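Local coordinates for cytolethal distending toxin protein C (Haemophilus ducreyi, PDB 1SR4) that serves as a lectin-like beta-trefoil subunit of the bacterial genotoxin cytolethal distending toxin and probably takes part in carbohydrate binding, at residues T117-D122 with S139-W144; F77-K82 with L124-C129. One frame throughout, in Å; residues are numbered along the deposited sequence.

Interaction 1 of 2, residues T117-D122 with S139-W144; sequences TSHDFD and SLAYQW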
loop_
_atom_site.group_PDB
_atom_site.type_symbol
_atom_site.label_atom_id
_atom_site.label_comp_id
_atom_site.label_asym_id
_atom_site.label_seq_id
_atom_site.Cartn_x
_atom_site.Cartn_y
_atom_site.Cartn_z
ATOM N N THR C 117 4.562 18.362 16.065
ATOM C CA THR C 117 3.692 19.221 15.265
ATOM C C THR C 117 4.514 20.233 14.475
ATOM O O THR C 117 5.681 20.489 14.792
ATOM C CB THR C 117 2.715 20.032 16.155
ATOM O OG1 THR C 117 3.470 20.889 17.025
ATOM C CG2 THR C 117 1.841 19.110 16.981
ATOM N N SER C 118 3.908 20.781 13.429
ATOM C CA SER C 118 4.548 21.814 12.626
ATOM C C SER C 118 3.422 22.732 12.152
ATOM O O SER C 118 2.636 22.351 11.287
ATOM C CB SER C 118 5.270 21.216 11.425
ATOM O OG SER C 118 5.935 22.239 10.705
ATOM N N HIS C 119 3.352 23.932 12.722
ATOM C CA HIS C 119 2.308 24.912 12.393
ATOM C C HIS C 119 2.722 25.969 11.387
ATOM O O HIS C 119 1.913 26.820 11.008
ATOM C CB HIS C 119 1.868 25.658 13.661
ATOM C CG HIS C 119 1.055 24.836 14.607
ATOM N ND1 HIS C 119 1.619 24.036 15.579
ATOM C CD2 HIS C 119 -0.285 24.699 14.738
ATOM C CE1 HIS C 119 0.659 23.445 16.270
ATOM N NE2 HIS C 119 -0.505 23.829 15.779
ATOM N N ASP C 120 3.975 25.943 10.960
ATOM C CA ASP C 120 4.446 26.968 10.042
ATOM C C ASP C 120 5.832 26.604 9.524
ATOM O O ASP C 120 6.438 25.632 9.998
ATOM C CB ASP C 120 4.469 28.314 10.787
ATOM C CG ASP C 120 4.808 29.499 9.883
ATOM O OD1 ASP C 120 4.429 29.504 8.687
ATOM O OD2 ASP C 120 5.440 30.451 10.391
ATOM N N PHE C 121 6.322 27.372 8.550
ATOM C CA PHE C 121 7.643 27.140 7.962
ATOM C C PHE C 121 8.718 26.884 9.003
ATOM O O PHE C 121 8.821 27.598 9.998
ATOM C CB PHE C 121 8.105 28.353 7.131
ATOM C CG PHE C 121 7.327 28.567 5.868
ATOM C CD1 PHE C 121 7.621 27.825 4.724
ATOM C CD2 PHE C 121 6.303 29.511 5.813
ATOM C CE1 PHE C 121 6.911 28.018 3.545
ATOM C CE2 PHE C 121 5.579 29.715 4.632
ATOM C CZ PHE C 121 5.888 28.964 3.499
ATOM N N ASP C 122 9.517 25.855 8.766
ATOM C CA ASP C 122 10.619 25.548 9.649
ATOM C C ASP C 122 10.293 25.570 11.160
ATOM O O ASP C 122 11.156 25.871 11.988
ATOM C CB ASP C 122 11.756 26.504 9.273
ATOM C CG ASP C 122 12.011 26.517 7.756
ATOM O OD1 ASP C 122 12.428 25.469 7.217
ATOM O OD2 ASP C 122 11.774 27.548 7.088
ATOM N N SER C 139 -5.840 18.608 13.161
ATOM C CA SER C 139 -5.569 19.469 12.013
ATOM C C SER C 139 -4.259 18.993 11.358
ATOM O O SER C 139 -3.528 18.177 11.932
ATOM C CB SER C 139 -5.396 20.911 12.465
ATOM O OG SER C 139 -4.183 21.022 13.179
ATOM N N LEU C 140 -3.962 19.518 10.174
ATOM C CA LEU C 140 -2.744 19.156 9.444
ATOM C C LEU C 140 -1.454 19.438 10.212
ATOM O O LEU C 140 -0.423 18.830 9.942
ATOM C CB LEU C 140 -2.702 19.890 8.094
ATOM C CG LEU C 140 -3.837 19.547 7.117
ATOM C CD1 LEU C 140 -3.894 20.571 5.973
ATOM C CD2 LEU C 140 -3.596 18.141 6.552
ATOM N N ALA C 141 -1.499 20.352 11.168
ATOM C CA ALA C 141 -0.296 20.674 11.941
ATOM C C ALA C 141 0.250 19.450 12.683
ATOM O O ALA C 141 1.442 19.370 12.967
ATOM C CB ALA C 141 -0.598 21.826 12.939
ATOM N N TYR C 142 -0.631 18.491 12.968
ATOM C CA TYR C 142 -0.274 17.263 13.681
ATOM C C TYR C 142 -0.019 16.094 12.755
ATOM O O TYR C 142 0.366 15.028 13.215
ATOM C CB TYR C 142 -1.430 16.830 14.591
ATOM C CG TYR C 142 -1.683 17.737 15.752
ATOM C CD1 TYR C 142 -1.247 17.393 17.024
ATOM C CD2 TYR C 142 -2.320 18.954 15.570
ATOM C CE1 TYR C 142 -1.434 18.249 18.105
ATOM C CE2 TYR C 142 -2.517 19.821 16.636
ATOM C CZ TYR C 142 -2.071 19.461 17.899
ATOM O OH TYR C 142 -2.263 20.311 18.954
ATOM N N GLN C 143 -0.254 16.300 11.462
ATOM C CA GLN C 143 -0.155 15.242 10.469
ATOM C C GLN C 143 1.122 15.174 9.672
ATOM O O GLN C 143 1.650 16.190 9.241
ATOM C CB GLN C 143 -1.327 15.362 9.505
ATOM C CG GLN C 143 -2.709 15.343 10.176
ATOM C CD GLN C 143 -3.804 15.418 9.139
ATOM O OE1 GLN C 143 -3.677 14.838 8.057
ATOM N NE2 GLN C 143 -4.892 16.115 9.458
ATOM N N TRP C 144 1.571 13.948 9.440
ATOM C CA TRP C 144 2.796 13.677 8.715
ATOM C C TRP C 144 2.617 12.674 7.582
ATOM O O TRP C 144 1.852 11.714 7.699
ATOM C CB TRP C 144 3.829 13.144 9.707
ATOM C CG TRP C 144 4.118 14.179 10.744
ATOM C CD1 TRP C 144 3.426 14.411 11.899
ATOM C CD2 TRP C 144 5.068 15.234 10.623
ATOM N NE1 TRP C 144 3.885 15.565 12.501
ATOM C CE2 TRP C 144 4.892 16.090 11.736
ATOM C CE3 TRP C 144 6.050 15.546 9.673
ATOM C CZ2 TRP C 144 5.667 17.244 11.926
ATOM C CZ3 TRP C 144 6.817 16.693 9.857
ATOM C CH2 TRP C 144 6.619 17.528 10.975
#
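Thr117 closes the strand 115-117 and meets the 3-10 turn 140-142 with both its backbone and its methyl. Its CG2, anti to the carbonyl carbon, lies over one face of the Tyr142 ring, displaced toward the rim, in a CH-pi contact 3.8 Å from the ring centroid. The two side chains run side by side in the same direction. OG1, in the crowded position between N and the carbonyl carbon (chi1 62°), is turned instead to Glu127 OE2, so the residue divides its polar and apolar branches between two neighbours. Its CA also approaches Ala141 O at 3.2 Å as a CA-H...O contact.

The same carbonyl accepts the hydrogen bond of the contact: Ser118 N reaches Ala141 O at 2.9 Å, nearly straight (161°) and in the carbonyl plane. Ser118 CB rests 4.0 Å from Trp144 CH2, while OG, anti to the backbone N, bonds to Asp123 O. The indole NE1 is taken by Ile116 O, which ties Trp144 to strand 115-117. In return for the bond from Ser118 N, Ser118 O receives a CA-H...O contact from Ala141 CA at 3.4 Å; buried here, it has no conventional partner in the model.

Past Ser118 the chain runs into an exposed loop, where the His119 imidazole (chi1 -72°) comes over the Ala141 methyl, with CB over one ring face, 3.6 Å from the centroid. Beyond the turn, Gln143 NE2 bonds to Leu200 O of the neighbouring CdtA subunit, so the second segment also faces the toxin interface. Ala141 O, taking both the N-H of Ser118 and the CA-H of Thr117, is the main polar point of this mostly buried contact, and methyl groups over aromatic faces supply much of the remaining attachment in this lectin-like beta-trefoil.

Interaction 2 of 2, residues F77-K82 with L124-C129; sequences FAFLGK and LKLEPC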
loop_
_atom_site.group_PDB
_atom_site.type_symbol
_atom_site.label_atom_id
_atom_site.label_comp_id
_atom_site.label_asym_id
_atom_site.label_seq_id
_atom_site.Cartn_x
_atom_site.Cartn_y
_atom_site.Cartn_z
ATOM N N PHE C 77 16.982 10.781 13.746
ATOM C CA PHE C 77 16.279 12.027 13.988
ATOM C C PHE C 77 16.025 12.228 15.486
ATOM O O PHE C 77 15.670 11.286 16.194
ATOM C CB PHE C 77 14.936 12.025 13.250
ATOM C CG PHE C 77 14.029 13.138 13.665
ATOM C CD1 PHE C 77 14.192 14.413 13.138
ATOM C CD2 PHE C 77 13.063 12.932 14.644
ATOM C CE1 PHE C 77 13.403 15.476 13.584
ATOM C CE2 PHE C 77 12.264 13.987 15.105
ATOM C CZ PHE C 77 12.436 15.261 14.574
ATOM N N ALA C 78 16.193 13.458 15.960
ATOM C CA ALA C 78 15.949 13.772 17.370
ATOM C C ALA C 78 15.835 15.285 17.577
ATOM O O ALA C 78 16.298 16.063 16.745
ATOM C CB ALA C 78 17.082 13.203 18.239
ATOM N N PHE C 79 15.188 15.702 18.663
ATOM C CA PHE C 79 15.068 17.126 18.983
ATOM C C PHE C 79 16.309 17.495 19.807
ATOM O O PHE C 79 16.221 17.925 20.955
ATOM C CB PHE C 79 13.794 17.391 19.793
ATOM C CG PHE C 79 12.531 17.322 18.970
ATOM C CD1 PHE C 79 12.016 18.467 18.361
ATOM C CD2 PHE C 79 11.898 16.098 18.751
ATOM C CE1 PHE C 79 10.888 18.398 17.536
ATOM C CE2 PHE C 79 10.774 16.009 17.931
ATOM C CZ PHE C 79 10.265 17.160 17.319
ATOM N N LEU C 80 17.470 17.289 19.210
ATOM C CA LEU C 80 18.742 17.582 19.849
ATOM C C LEU C 80 19.708 18.079 18.789
ATOM O O LEU C 80 19.575 17.740 17.602
ATOM C CB LEU C 80 19.340 16.322 20.474
ATOM C CG LEU C 80 18.812 15.752 21.780
ATOM C CD1 LEU C 80 19.511 14.436 22.033
ATOM C CD2 LEU C 80 19.054 16.739 22.932
ATOM N N GLY C 81 20.687 18.868 19.228
ATOM C CA GLY C 81 21.688 19.398 18.325
ATOM C C GLY C 81 21.112 19.963 17.051
ATOM O O GLY C 81 20.242 20.822 17.091
ATOM N N LYS C 82 21.580 19.469 15.912
ATOM C CA LYS C 82 21.094 19.964 14.642
ATOM C C LYS C 82 20.006 19.095 14.017
ATOM O O LYS C 82 19.755 19.202 12.817
ATOM C CB LYS C 82 22.258 20.110 13.658
ATOM C CG LYS C 82 23.418 20.940 14.192
ATOM C CD LYS C 82 22.971 22.341 14.581
ATOM C CE LYS C 82 22.466 23.116 13.368
ATOM N NZ LYS C 82 21.866 24.428 13.760
ATOM N N LEU C 124 9.050 23.158 14.211
ATOM C CA LEU C 124 8.972 21.743 14.522
ATOM C C LEU C 124 9.132 21.580 16.015
ATOM O O LEU C 124 10.189 21.865 16.561
ATOM C CB LEU C 124 10.082 20.976 13.799
ATOM C CG LEU C 124 9.996 19.446 13.804
ATOM C CD1 LEU C 124 8.771 19.013 13.018
ATOM C CD2 LEU C 124 11.246 18.836 13.170
ATOM N N LYS C 125 8.080 21.126 16.683
ATOM C CA LYS C 125 8.172 20.941 18.113
ATOM C C LYS C 125 7.442 19.707 18.589
ATOM O O LYS C 125 6.658 19.108 17.853
ATOM C CB LYS C 125 7.659 22.179 18.844
ATOM C CG LYS C 125 6.412 22.785 18.255
ATOM C CD LYS C 125 6.219 24.219 18.760
ATOM C CE LYS C 125 7.413 25.102 18.400
ATOM N NZ LYS C 125 7.260 26.514 18.870
ATOM N N LEU C 126 7.738 19.339 19.829
ATOM C CA LEU C 126 7.166 18.178 20.482
ATOM C C LEU C 126 6.326 18.733 21.624
ATOM O O LEU C 126 6.866 19.196 22.635
ATOM C CB LEU C 126 8.306 17.312 21.009
ATOM C CG LEU C 126 8.058 15.905 21.531
ATOM C CD1 LEU C 126 7.542 15.011 20.421
ATOM C CD2 LEU C 126 9.371 15.371 22.085
ATOM N N GLU C 127 5.009 18.704 21.464
ATOM C CA GLU C 127 4.125 19.262 22.488
ATOM C C GLU C 127 3.088 18.311 23.065
ATOM O O GLU C 127 2.695 17.329 22.427
ATOM C CB GLU C 127 3.403 20.484 21.927
ATOM C CG GLU C 127 2.629 20.220 20.648
ATOM C CD GLU C 127 1.934 21.472 20.103
ATOM O OE1 GLU C 127 1.076 22.045 20.812
ATOM O OE2 GLU C 127 2.241 21.880 18.963
ATOM N N PRO C 128 2.615 18.607 24.282
ATOM C CA PRO C 128 1.611 17.772 24.943
ATOM C C PRO C 128 0.375 17.691 24.061
ATOM O O PRO C 128 -0.038 18.683 23.473
ATOM C CB PRO C 128 1.321 18.535 26.239
ATOM C CG PRO C 128 2.589 19.286 26.495
ATOM C CD PRO C 128 2.972 19.763 25.125
ATOM N N CYS C 129 -0.212 16.511 23.951
ATOM C CA CYS C 129 -1.411 16.383 23.150
ATOM C C CYS C 129 -2.453 15.557 23.878
ATOM O O CYS C 129 -3.218 14.832 23.251
ATOM C CB CYS C 129 -1.096 15.787 21.757
ATOM S SG CYS C 129 0.015 14.335 21.694
#
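The directions of 77-79 and 124-126 differ by 75°, and the nearest CA atoms, those of Phe79 and Lys125, stay 7.9 Å apart, so side chains must span the gap between the loop after strand 75-77 and strand 125-127 of the beta-trefoil. Phe79 does most of the spanning. It is the centre of an inverse gamma turn just after strand 75-77, and its ring, with CG anti to the carbonyl carbon (chi1 -74°), extends to strand 125-127.

There the ring meets three consecutive residues in different ways. Leu126 CB stands over one face, shifted toward the rim, as a CH-pi contact 4.2 Å from the centroid. The ring edge is turned to the Leu124 carbonyl, with Phe79 CE1 at 3.7 Å from Leu124 O, and the same carbon packs on Leu124 CG. Between them, Lys125 offers its backbone, with CA 3.8 Å from Phe79 CE1, while its CB points away from segment 77-82. Ile116 of strand 115-117 touches Phe79, Leu124 and Leu126, extending the apolar patch across the hairpin.

Phe77 makes the smaller second bridge. With CG anti to the backbone N (chi1 168°), its ring reaches toward Leu124 tip to tip, and the methyl arrives near the ring plane, with Leu124 CD2 4.0 Å from Phe77 CE1.

Overall arrangement
The contacts share the hairpin of strands 115-117 and 125-127: interaction 1 uses the end of its first strand and the loop that follows, while interaction 2 sets its second strand, with Leu124 just before it, against the loop after strand 75-77. Thr117 N bonds to Lys125 O within the hairpin, and Trp144 CH2 packs on Leu124 CD1 at 3.3 Å, joining the two sets of apolar groups. Interaction 1 is mostly buried and combines a backbone hydrogen bond with methyl-aromatic packing, beside the CdtA subunit. Interaction 2 is more exposed, although slightly closer to the chain centre, is untouched by other chains and relies on apolar packing around a phenylalanine.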